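Local atomic coordinates of probable hydrolase (Pseudomonas aeruginosa, PDB entry 7AL6), a protein that is of unknown function but adopts the alpha/beta-hydrolase fold and is probably a hydrolase, possibly a lipolytic one. Residues A[47-52]-A[275-280]; A[75-80]-A[101-106]; A[130-135]-A[216-221]; A[257-260]-A[264-267]. All blocks are in the same frame, centred on the assembly; numbering follows the deposited sequence.

Overall arrangement
Contact 1 opens first, in the loop between strands 28-33 and 53-58, and closes only on the last helix, 270-284, so the other three contacts are nested within its loop. Those three follow one another in series, and none cross. Contact 2 joins the starts of helices 77-91 and 103-114. Contact 3 lays the loop before helix 138-150 against helix 215-223 and touches contact 2 through Pro130, which packs on Leu77 and Ile106. Contact 4 closes a short turn from the edge strand 255-259 to helix 265-268. It meets contact 1 through Val276 and Val279, and contact 2 where His101 packs against His264 and His266.

Contact 1: A[47-52]-A[275-280]; sequences APKLAG and AVARVF
Lys49 overlaps Ala277 with the base of its chain: CB of Lys49 lies 3.6 Å from CB of Ala277. Further along, CD of Lys49 passes the same methyl at 4.0 Å, so the aliphatic part lies alongside it while the ammonium turns elsewhere. The chain is extended as far as CE and bends only at its last torsion (chi4 55°), which directs NZ to a salt bridge with Glu270 and a hydrogen bond to Arg45 O. Beside it, Leu50 reaches the helix with a single branch. Its CD2 sits 3.6 Å from the carbonyl oxygen of Ala277 and 4.0 Å from CB of Phe280. The Leu50 side chain runs aslant to that of Phe280, touching near the root of the phenylalanine, which also packs on Ser230 and Val232 of strand 229-234. Leu50 is presented by a tight turn, in which its backbone N bonds to Ala47 O at 3.1 Å. In this alpha/beta-hydrolase fold the contact joins the loop ahead of strand 53-58 to the C-terminal helix 270-284, which itself lies against the central sheet. The loop comes close here, with the CA atoms of Lys49 and Ala277 6.1 Å apart. No hydrogen bond links the two segments; the chemistry implies an interface held by apolar packing, with the ammonium of Lys49 paired at the margin with Glu270, which probably balances its charge.

Contact 2: A[75-80]-A[101-106]; sequences YLLWDY and HSMGAI
Met103 packs against Leu77 and Tyr80 from the first turn of helix 103-114, directly after what appears to be the nucleophile elbow of the alpha/beta-hydrolase fold. Beyond its CB, CG meets the CD2 branch of Leu77 at 4.1 Å. The sulfur comes next: SD lies 3.7 Å from CE2 of Tyr80 and 4.7 Å from the ring centroid. At 52° off the ring normal this Met-aromatic contact is oblique, neither squarely over the face nor in the plane. The chain runs extended until its last torsion bends (chi3 69°), which folds the terminal methyl back along the phenol, CE standing 3.8 Å from CE2 and 4.0 Å from CZ of Tyr80. The Met103 and Tyr80 side chains cross at about a right angle. Just ahead of Met103, Ser102 has a positive phi of 53°, the strained backbone expected of an elbow serine between strand and helix, and its OG is hydrogen-bonded to His263 NE2, consistent with a catalytic pair. Tyr80 also packs on Phe60, His63, Val107 and Leu205, and Phe60 touches Met103 as well. A bound di(hydroxyethyl)ether lies about 3 Å from the side chain of Leu77. The other branch of that leucine completes the contact between the two helices, with Leu77 CD1 4.0 Å from Ile106 CG2.

Contact 3: A[130-135]-A[216-221]; sequences PYTGEA and AHALNF
The puckered ring of Pro130 meets Ala218 by one corner, its CD lying 4.3 Å from the alanine CB. Elsewhere around this pyrrolidine come Ile106 and Leu213, together with a bound di(hydroxyethyl)ether about 4 Å from the side chain. On the helix, the flat amide of Asn220 donates through ND2 to Ala216 O at 3.0 Å, with the acceptor almost in the amide plane (5° out of it). The same oxygen takes the backbone N of Asn220, also at 3.0 Å, and the two donors arrive from opposite faces of the carbonyl plane. The ND2 bond limits the rotation of the Asn220 amide, while both bonds together grip the oxygen. The contact lays the loop running from strand 119-125 to helix 138-150 of the alpha/beta-hydrolase fold against helix 215-223. The closest approach across it is Thr132 CG2 to Ala218 CB, at 3.8 Å. A chi1 of 51° swings that methyl anti to the carbonyl carbon and toward the helix. Further along the loop, Glu134 OE2 accepts a hydrogen bond from Gln215 N at the start of helix 215-223, and Gly133 pairs through its backbone with Leu213. Nearby, Ala135 and Ala216 each pack on the second subunit. The chemistry implies a small methyl-on-methyl contact, flanked by a carboxylate whose charge probably suits the amino end of the helix.

Contact 4: A[257-260]-A[264-267]; sequences HHLP and HLHL
Leu265 closes this contact with one methyl: its CD1 lies 3.3 Å from the carbonyl oxygen of Pro260, a tight approach, and 3.8 Å from CB of Leu259. The carbonyl is also approached by CB of Leu265, at 3.8 Å, so the leucine covers that oxygen with carbon at two points. Pro260 takes part through its carbonyl. No hydrogen bond joins the segments. The torsion of Leu265 explains the reach: CG stands between the backbone N and the carbonyl carbon (chi1 77°), a crowded position that carries CD1 across to the strand end. In the next shell, Val232 and Val276 touch both leucines, Leu259 and Leu265, and hold the pair from the sheet and from the C-terminal helix. The weakly bonded helical turn that presents Leu265 includes a bond from Leu267 N to His264 O of 2.8 Å. The two histidines flanking Leu265 are tied down as well, NE2 of His264 to Asp38 OD2 and NE2 of His266 to Ser42 OG, and both rings meet His101. The ring of His266 has Leu267 CB 4.2 Å above the centre of one face. The three residues linking the segments include the histidine of a probable Ser-His-Asp triad with Ser102, so the packing closes the base of that turn. Strand 255-259, at the edge of the main sheet within this chain, bonds in parallel to strand 229-234, while helix 265-268 leads straight into helix 270-284, whose Ala275 and Val276 lie against Leu259.

Contact 1: A[47-52]-A[275-280]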
loop_
_atom_site.group_PDB
_atom_site.type_symbol
_atom_site.label_atom_id
_atom_site.label_comp_id
_atom_site.label_asym_id
_atom_site.label_seq_id
_atom_site.Cartn_x
_atom_site.Cartn_y
_atom_site.Cartn_z
ATOM N N ALA A 47 12.843 -31.801 4.353
ATOM C CA ALA A 47 11.438 -32.014 3.959
ATOM C C ALA A 47 11.321 -33.204 3.016
ATOM O O ALA A 47 10.433 -33.990 3.211
ATOM C CB ALA A 47 10.841 -30.776 3.355
ATOM N N PRO A 48 12.171 -33.412 2.002
ATOM C CA PRO A 48 12.015 -34.544 1.111
ATOM C C PRO A 48 12.129 -35.899 1.817
ATOM O O PRO A 48 11.645 -36.821 1.302
ATOM C CB PRO A 48 13.152 -34.385 0.101
ATOM C CG PRO A 48 13.489 -32.945 0.165
ATOM C CD PRO A 48 13.273 -32.567 1.609
ATOM N N LYS A 49 12.847 -35.961 2.928
ATOM C CA LYS A 49 13.078 -37.194 3.722
ATOM C C LYS A 49 11.883 -37.542 4.618
ATOM O O LYS A 49 11.883 -38.618 5.164
ATOM C CB LYS A 49 14.346 -37.024 4.555
ATOM C CG LYS A 49 15.627 -36.931 3.750
ATOM C CD LYS A 49 16.838 -36.706 4.587
ATOM C CE LYS A 49 18.115 -36.710 3.785
ATOM N NZ LYS A 49 18.077 -35.735 2.681
ATOM N N LEU A 50 10.944 -36.634 4.833
ATOM C CA LEU A 50 9.776 -36.887 5.701
ATOM C C LEU A 50 8.581 -37.330 4.862
ATOM O O LEU A 50 7.708 -36.527 4.636
ATOM C CB LEU A 50 9.490 -35.624 6.506
ATOM C CG LEU A 50 10.571 -35.249 7.511
ATOM C CD1 LEU A 50 10.279 -33.914 8.144
ATOM C CD2 LEU A 50 10.726 -36.327 8.564
ATOM N N ALA A 51 8.537 -38.600 4.485
ATOM C CA ALA A 51 7.472 -39.177 3.679
ATOM C C ALA A 51 6.131 -39.108 4.401
ATOM O O ALA A 51 6.047 -39.135 5.627
ATOM C CB ALA A 51 7.804 -40.635 3.360
ATOM N N GLY A 52 5.060 -39.024 3.635
ATOM C CA GLY A 52 3.764 -39.038 4.283
ATOM C C GLY A 52 3.351 -37.750 4.968
ATOM O O GLY A 52 2.205 -37.670 5.445
ATOM N N ALA A 275 19.634 -37.535 10.154
ATOM C CA ALA A 275 19.453 -37.816 11.560
ATOM C C ALA A 275 18.247 -37.069 12.081
ATOM O O ALA A 275 17.433 -37.644 12.790
ATOM C CB ALA A 275 20.700 -37.429 12.334
ATOM N N VAL A 276 18.103 -35.788 11.726
ATOM C CA VAL A 276 16.878 -35.092 12.101
ATOM C C VAL A 276 15.671 -35.789 11.503
ATOM O O VAL A 276 14.658 -36.012 12.178
ATOM C CB VAL A 276 16.949 -33.608 11.692
ATOM C CG1 VAL A 276 15.597 -32.948 11.994
ATOM C CG2 VAL A 276 18.089 -32.924 12.443
ATOM N N ALA A 277 15.765 -36.194 10.237
ATOM C CA ALA A 277 14.617 -36.815 9.608
ATOM C C ALA A 277 14.193 -38.084 10.337
ATOM O O ALA A 277 12.987 -38.387 10.435
ATOM C CB ALA A 277 14.953 -37.106 8.147
ATOM N N ARG A 278 15.166 -38.886 10.787
ATOM C CA ARG A 278 14.806 -40.130 11.465
ATOM C C ARG A 278 14.006 -39.822 12.714
ATOM O O ARG A 278 13.000 -40.477 13.001
ATOM C CB ARG A 278 16.051 -40.926 11.854
ATOM C CG ARG A 278 16.643 -41.744 10.740
ATOM C CD ARG A 278 18.031 -42.283 11.188
ATOM N NE ARG A 278 18.812 -42.895 10.110
ATOM C CZ ARG A 278 18.376 -43.863 9.308
ATOM N NH1 ARG A 278 17.166 -44.389 9.477
ATOM N NH2 ARG A 278 19.172 -44.332 8.354
ATOM N N VAL A 279 14.427 -38.821 13.466
ATOM C CA VAL A 279 13.741 -38.433 14.721
ATOM C C VAL A 279 12.308 -37.976 14.428
ATOM O O VAL A 279 11.406 -38.568 14.974
ATOM C CB VAL A 279 14.520 -37.307 15.412
ATOM C CG1 VAL A 279 13.687 -36.627 16.477
ATOM C CG2 VAL A 279 15.831 -37.798 15.984
ATOM N N PHE A 280 12.125 -37.048 13.494
ATOM C CA PHE A 280 10.815 -36.441 13.143
ATOM C C PHE A 280 9.897 -37.460 12.467
ATOM O O PHE A 280 8.750 -37.427 12.747
ATOM C CB PHE A 280 11.013 -35.142 12.365
ATOM C CG PHE A 280 11.522 -34.009 13.209
ATOM C CD1 PHE A 280 11.373 -34.028 14.580
ATOM C CD2 PHE A 280 12.169 -32.939 12.635
ATOM C CE1 PHE A 280 11.859 -32.997 15.354
ATOM C CE2 PHE A 280 12.654 -31.905 13.409
ATOM C CZ PHE A 280 12.491 -31.935 14.764
#

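Contact 2: A[75-80]-A[101-106]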
loop_
_atom_site.group_PDB
_atom_site.type_symbol
_atom_site.label_atom_id
_atom_site.label_comp_id
_atom_site.label_asym_id
_atom_site.label_seq_id
_atom_site.Cartn_x
_atom_site.Cartn_y
_atom_site.Cartn_z
ATOM N N TYR A 75 7.559 -6.378 12.524
ATOM C CA TYR A 75 8.010 -7.776 12.346
ATOM C C TYR A 75 8.222 -8.384 13.740
ATOM O O TYR A 75 9.294 -8.809 14.047
ATOM C CB TYR A 75 9.264 -7.887 11.485
ATOM C CG TYR A 75 9.097 -7.671 10.002
ATOM C CD1 TYR A 75 9.167 -6.406 9.454
ATOM C CD2 TYR A 75 8.965 -8.731 9.132
ATOM C CE1 TYR A 75 9.063 -6.191 8.094
ATOM C CE2 TYR A 75 8.851 -8.536 7.769
ATOM C CZ TYR A 75 8.904 -7.262 7.248
ATOM O OH TYR A 75 8.790 -7.054 5.923
ATOM N N LEU A 76 7.185 -8.371 14.564
ATOM C CA LEU A 76 7.211 -8.960 15.924
ATOM C C LEU A 76 6.835 -10.438 15.837
ATOM O O LEU A 76 6.239 -10.838 14.860
ATOM C CB LEU A 76 6.307 -8.160 16.852
ATOM C CG LEU A 76 6.606 -6.668 16.867
ATOM C CD1 LEU A 76 5.738 -5.941 17.855
ATOM C CD2 LEU A 76 8.063 -6.406 17.131
ATOM N N LEU A 77 7.169 -11.220 16.854
ATOM C CA LEU A 77 6.992 -12.686 16.842
ATOM C C LEU A 77 5.521 -13.048 16.637
ATOM O O LEU A 77 5.284 -13.938 15.880
ATOM C CB LEU A 77 7.546 -13.274 18.140
ATOM C CG LEU A 77 9.058 -13.218 18.302
ATOM C CD1 LEU A 77 9.464 -13.630 19.697
ATOM C CD2 LEU A 77 9.757 -14.082 17.284
ATOM N N TRP A 78 4.584 -12.360 17.274
ATOM C CA TRP A 78 3.131 -12.631 17.147
ATOM C C TRP A 78 2.610 -12.225 15.760
ATOM O O TRP A 78 1.551 -12.669 15.421
ATOM C CB TRP A 78 2.326 -12.028 18.298
ATOM C CG TRP A 78 2.693 -10.631 18.638
ATOM C CD1 TRP A 78 2.178 -9.504 18.103
ATOM C CD2 TRP A 78 3.681 -10.219 19.581
ATOM N NE1 TRP A 78 2.772 -8.417 18.656
ATOM C CE2 TRP A 78 3.706 -8.824 19.557
ATOM C CE3 TRP A 78 4.558 -10.887 20.424
ATOM C CZ2 TRP A 78 4.554 -8.086 20.364
ATOM C CZ3 TRP A 78 5.416 -10.162 21.204
ATOM C CH2 TRP A 78 5.409 -8.779 21.177
ATOM N N ASP A 79 3.280 -11.318 15.063
ATOM C CA ASP A 79 2.944 -10.931 13.672
ATOM C C ASP A 79 3.168 -12.161 12.784
ATOM O O ASP A 79 2.288 -12.484 12.024
ATOM C CB ASP A 79 3.740 -9.711 13.204
ATOM C CG ASP A 79 3.501 -8.438 13.990
ATOM O OD1 ASP A 79 2.383 -8.198 14.341
ATOM O OD2 ASP A 79 4.434 -7.729 14.210
ATOM N N TYR A 80 4.286 -12.866 12.951
ATOM C CA TYR A 80 4.528 -14.106 12.215
ATOM C C TYR A 80 3.501 -15.171 12.580
ATOM O O TYR A 80 3.061 -15.944 11.719
ATOM C CB TYR A 80 5.928 -14.649 12.494
ATOM C CG TYR A 80 7.115 -13.838 12.005
ATOM C CD1 TYR A 80 7.248 -13.466 10.656
ATOM C CD2 TYR A 80 8.123 -13.455 12.901
ATOM C CE1 TYR A 80 8.357 -12.720 10.236
ATOM C CE2 TYR A 80 9.212 -12.708 12.489
ATOM C CZ TYR A 80 9.327 -12.356 11.144
ATOM O OH TYR A 80 10.415 -11.619 10.753
ATOM N N HIS A 101 12.365 -24.163 12.830
ATOM C CA HIS A 101 13.792 -24.038 13.079
ATOM C C HIS A 101 14.078 -22.670 13.679
ATOM O O HIS A 101 13.683 -21.633 13.126
ATOM C CB HIS A 101 14.639 -24.256 11.805
ATOM C CG HIS A 101 16.098 -23.993 12.032
ATOM N ND1 HIS A 101 16.770 -22.944 11.449
ATOM C CD2 HIS A 101 16.995 -24.615 12.827
ATOM C CE1 HIS A 101 18.016 -22.925 11.877
ATOM N NE2 HIS A 101 18.180 -23.934 12.713
ATOM N N SER A 102 14.752 -22.673 14.826
ATOM C CA SER A 102 15.215 -21.457 15.488
ATOM C C SER A 102 14.077 -20.462 15.699
ATOM O O SER A 102 13.117 -20.776 16.423
ATOM C CB SER A 102 16.375 -20.851 14.694
ATOM O OG SER A 102 17.050 -19.909 15.491
ATOM N N MET A 103 14.176 -19.242 15.158
ATOM C CA MET A 103 13.036 -18.317 15.266
ATOM C C MET A 103 11.706 -18.983 14.902
ATOM O O MET A 103 10.643 -18.648 15.455
ATOM C CB MET A 103 13.219 -17.090 14.358
ATOM C CG MET A 103 12.125 -16.031 14.561
ATOM S SD MET A 103 12.272 -14.579 13.449
ATOM C CE MET A 103 11.859 -15.382 11.889
ATOM N N GLY A 104 11.731 -19.852 13.903
ATOM C CA GLY A 104 10.505 -20.501 13.483
ATOM C C GLY A 104 9.971 -21.441 14.537
ATOM O O GLY A 104 8.754 -21.686 14.594
ATOM N N ALA A 105 10.877 -22.015 15.346
ATOM C CA ALA A 105 10.471 -22.832 16.491
ATOM C C ALA A 105 9.867 -21.959 17.568
ATOM O O ALA A 105 8.855 -22.315 18.172
ATOM C CB ALA A 105 11.667 -23.616 17.057
ATOM N N ILE A 106 10.423 -20.762 17.757
ATOM C CA ILE A 106 9.865 -19.837 18.734
ATOM C C ILE A 106 8.447 -19.456 18.361
ATOM O O ILE A 106 7.551 -19.409 19.224
ATOM C CB ILE A 106 10.768 -18.604 18.859
ATOM C CG1 ILE A 106 12.109 -19.018 19.445
ATOM C CG2 ILE A 106 10.064 -17.559 19.688
ATOM C CD1 ILE A 106 13.118 -17.935 19.409
#

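Contact 3: A[130-135]-A[216-221]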
loop_
_atom_site.group_PDB
_atom_site.type_symbol
_atom_site.label_atom_id
_atom_site.label_comp_id
_atom_site.label_asym_id
_atom_site.label_seq_id
_atom_site.Cartn_x
_atom_site.Cartn_y
_atom_site.Cartn_z
ATOM N N PRO A 130 12.248 -16.955 23.014
ATOM C CA PRO A 130 13.044 -15.811 22.558
ATOM C C PRO A 130 13.899 -15.247 23.681
ATOM O O PRO A 130 13.785 -15.692 24.832
ATOM C CB PRO A 130 11.971 -14.809 22.130
ATOM C CG PRO A 130 10.854 -15.055 23.168
ATOM C CD PRO A 130 10.869 -16.559 23.373
ATOM N N TYR A 131 14.733 -14.255 23.351
ATOM C CA TYR A 131 15.318 -13.382 24.365
ATOM C C TYR A 131 14.233 -12.550 25.029
ATOM O O TYR A 131 13.305 -12.071 24.370
ATOM C CB TYR A 131 16.375 -12.469 23.745
ATOM C CG TYR A 131 17.656 -13.184 23.392
ATOM C CD1 TYR A 131 18.201 -14.135 24.250
ATOM C CD2 TYR A 131 18.311 -12.925 22.202
ATOM C CE1 TYR A 131 19.372 -14.812 23.932
ATOM C CE2 TYR A 131 19.491 -13.587 21.877
ATOM C CZ TYR A 131 20.012 -14.534 22.748
ATOM O OH TYR A 131 21.177 -15.209 22.443
ATOM N N THR A 132 14.341 -12.408 26.350
ATOM C CA THR A 132 13.342 -11.758 27.184
ATOM C C THR A 132 13.905 -10.481 27.797
ATOM O O THR A 132 15.111 -10.228 27.779
ATOM C CB THR A 132 12.869 -12.736 28.265
ATOM O OG1 THR A 132 14.007 -13.301 28.938
ATOM C CG2 THR A 132 12.092 -13.882 27.607
ATOM N N GLY A 133 12.995 -9.663 28.303
ATOM C CA GLY A 133 13.338 -8.430 28.975
ATOM C C GLY A 133 12.322 -8.148 30.059
ATOM O O GLY A 133 11.107 -8.264 29.834
ATOM N N GLU A 134 12.801 -7.786 31.246
ATOM C CA GLU A 134 11.933 -7.545 32.387
ATOM C C GLU A 134 11.421 -6.114 32.386
ATOM O O GLU A 134 11.931 -5.245 31.677
ATOM C CB GLU A 134 12.680 -7.844 33.693
ATOM C CG GLU A 134 13.167 -9.279 33.764
ATOM C CD GLU A 134 12.051 -10.259 33.462
ATOM O OE1 GLU A 134 10.954 -10.111 34.068
ATOM O OE2 GLU A 134 12.271 -11.148 32.605
ATOM N N ALA A 135 10.401 -5.875 33.221
ATOM C CA ALA A 135 9.720 -4.587 33.236
ATOM C C ALA A 135 10.638 -3.446 33.642
ATOM O O ALA A 135 10.366 -2.292 33.289
ATOM C CB ALA A 135 8.520 -4.632 34.181
ATOM N N ALA A 216 8.719 -14.578 32.475
ATOM C CA ALA A 216 7.472 -15.242 32.838
ATOM C C ALA A 216 6.546 -15.403 31.627
ATOM O O ALA A 216 5.868 -16.429 31.488
ATOM C CB ALA A 216 6.777 -14.454 33.955
ATOM N N HIS A 217 6.482 -14.407 30.744
ATOM C CA HIS A 217 5.732 -14.591 29.494
ATOM C C HIS A 217 6.211 -15.821 28.735
ATOM O O HIS A 217 5.423 -16.725 28.414
ATOM C CB HIS A 217 5.862 -13.351 28.598
ATOM C CG HIS A 217 5.044 -12.196 29.055
ATOM N ND1 HIS A 217 5.579 -11.133 29.748
ATOM C CD2 HIS A 217 3.723 -11.945 28.938
ATOM C CE1 HIS A 217 4.620 -10.269 30.027
ATOM N NE2 HIS A 217 3.488 -10.728 29.524
ATOM N N ALA A 218 7.519 -15.876 28.456
ATOM C CA ALA A 218 8.081 -16.990 27.693
ATOM C C ALA A 218 7.812 -18.338 28.341
ATOM O O ALA A 218 7.505 -19.319 27.648
ATOM C CB ALA A 218 9.586 -16.797 27.520
ATOM N N LEU A 219 7.978 -18.434 29.666
ATOM C CA LEU A 219 7.795 -19.728 30.318
ATOM C C LEU A 219 6.312 -20.130 30.330
ATOM O O LEU A 219 5.982 -21.309 30.189
ATOM C CB LEU A 219 8.388 -19.687 31.747
ATOM C CG LEU A 219 9.912 -19.523 31.860
ATOM C CD1 LEU A 219 10.423 -19.410 33.310
ATOM C CD2 LEU A 219 10.661 -20.656 31.171
ATOM N N ASN A 220 5.419 -19.168 30.442
ATOM C CA ASN A 220 3.965 -19.422 30.397
ATOM C C ASN A 220 3.578 -19.956 29.012
ATOM O O ASN A 220 2.786 -20.849 28.956
ATOM C CB ASN A 220 3.169 -18.194 30.813
ATOM C CG ASN A 220 2.818 -18.203 32.284
ATOM O OD1 ASN A 220 1.871 -18.843 32.686
ATOM N ND2 ASN A 220 3.576 -17.509 33.096
ATOM N N PHE A 221 4.139 -19.410 27.935
ATOM C CA PHE A 221 3.853 -19.883 26.563
ATOM C C PHE A 221 4.326 -21.329 26.428
ATOM O O PHE A 221 3.581 -22.119 25.953
ATOM C CB PHE A 221 4.483 -18.963 25.518
ATOM C CG PHE A 221 3.604 -17.811 25.121
ATOM C CD1 PHE A 221 2.552 -17.989 24.256
ATOM C CD2 PHE A 221 3.817 -16.554 25.631
ATOM C CE1 PHE A 221 1.737 -16.934 23.910
ATOM C CE2 PHE A 221 3.000 -15.497 25.281
ATOM C CZ PHE A 221 1.954 -15.693 24.430
HETATM O O HOH W 1 9.622 -12.137 34.383
#

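Contact 4: A[257-260]-A[264-267]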
loop_
_atom_site.group_PDB
_atom_site.type_symbol
_atom_site.label_atom_id
_atom_site.label_comp_id
_atom_site.label_asym_id
_atom_site.label_seq_id
_atom_site.Cartn_x
_atom_site.Cartn_y
_atom_site.Cartn_z
ATOM N N HIS A 257 16.063 -34.846 21.596
ATOM C CA HIS A 257 17.047 -35.651 20.885
ATOM C C HIS A 257 18.294 -34.811 20.691
ATOM O O HIS A 257 18.243 -33.728 20.097
ATOM C CB HIS A 257 16.492 -36.175 19.557
ATOM C CG HIS A 257 15.571 -37.346 19.726
ATOM N ND1 HIS A 257 14.240 -37.208 20.059
ATOM C CD2 HIS A 257 15.815 -38.678 19.691
ATOM C CE1 HIS A 257 13.698 -38.400 20.203
ATOM N NE2 HIS A 257 14.628 -39.309 19.966
ATOM N N HIS A 258 19.398 -35.278 21.255
ATOM C CA HIS A 258 20.667 -34.577 21.192
ATOM C C HIS A 258 21.411 -35.095 19.985
ATOM O O HIS A 258 21.642 -36.304 19.878
ATOM C CB HIS A 258 21.494 -34.832 22.449
ATOM C CG HIS A 258 20.899 -34.217 23.651
ATOM N ND1 HIS A 258 19.962 -34.870 24.427
ATOM C CD2 HIS A 258 20.996 -32.960 24.135
ATOM C CE1 HIS A 258 19.571 -34.058 25.392
ATOM N NE2 HIS A 258 20.167 -32.892 25.230
ATOM N N LEU A 259 21.795 -34.199 19.083
ATOM C CA LEU A 259 22.476 -34.651 17.879
ATOM C C LEU A 259 23.685 -33.778 17.610
ATOM O O LEU A 259 23.771 -32.640 18.088
ATOM C CB LEU A 259 21.546 -34.613 16.656
ATOM C CG LEU A 259 20.395 -35.609 16.632
ATOM C CD1 LEU A 259 19.413 -35.251 15.508
ATOM C CD2 LEU A 259 20.963 -36.981 16.421
ATOM N N PRO A 260 24.641 -34.284 16.859
ATOM C CA PRO A 260 25.848 -33.488 16.593
ATOM C C PRO A 260 25.556 -32.359 15.620
ATOM O O PRO A 260 24.541 -32.348 14.908
ATOM C CB PRO A 260 26.824 -34.499 15.988
ATOM C CG PRO A 260 25.998 -35.624 15.529
ATOM C CD PRO A 260 24.654 -35.598 16.195
ATOM N N HIS A 264 22.362 -25.027 12.405
ATOM C CA HIS A 264 21.706 -25.417 11.159
ATOM C C HIS A 264 21.962 -26.862 10.816
ATOM O O HIS A 264 22.063 -27.205 9.638
ATOM C CB HIS A 264 22.165 -24.513 10.018
ATOM C CG HIS A 264 21.525 -23.163 10.030
ATOM N ND1 HIS A 264 21.898 -22.167 10.906
ATOM C CD2 HIS A 264 20.509 -22.651 9.283
ATOM C CE1 HIS A 264 21.158 -21.091 10.690
ATOM N NE2 HIS A 264 20.301 -21.365 9.716
ATOM N N LEU A 265 22.001 -27.757 11.822
ATOM C CA LEU A 265 22.435 -29.128 11.560
ATOM C C LEU A 265 21.601 -29.818 10.496
ATOM O O LEU A 265 22.095 -30.726 9.810
ATOM C CB LEU A 265 22.430 -29.952 12.853
ATOM C CG LEU A 265 21.088 -30.440 13.375
ATOM C CD1 LEU A 265 21.353 -31.449 14.523
ATOM C CD2 LEU A 265 20.208 -29.295 13.871
ATOM N N HIS A 266 20.324 -29.480 10.391
ATOM C CA HIS A 266 19.364 -30.067 9.423
ATOM C C HIS A 266 19.698 -29.648 7.989
ATOM O O HIS A 266 19.247 -30.301 7.108
ATOM C CB HIS A 266 17.925 -29.695 9.780
ATOM C CG HIS A 266 17.639 -28.259 9.580
ATOM N ND1 HIS A 266 18.243 -27.304 10.296
ATOM C CD2 HIS A 266 16.835 -27.621 8.727
ATOM C CE1 HIS A 266 17.813 -26.135 9.911
ATOM N NE2 HIS A 266 16.956 -26.304 8.966
ATOM N N LEU A 267 20.366 -28.522 7.801
ATOM C CA LEU A 267 20.725 -28.001 6.460
ATOM C C LEU A 267 22.218 -28.119 6.125
ATOM O O LEU A 267 22.518 -28.241 4.957
ATOM C CB LEU A 267 20.300 -26.541 6.411
ATOM C CG LEU A 267 20.614 -25.808 5.118
ATOM C CD1 LEU A 267 19.725 -26.296 4.010
ATOM C CD2 LEU A 267 20.485 -24.322 5.307
#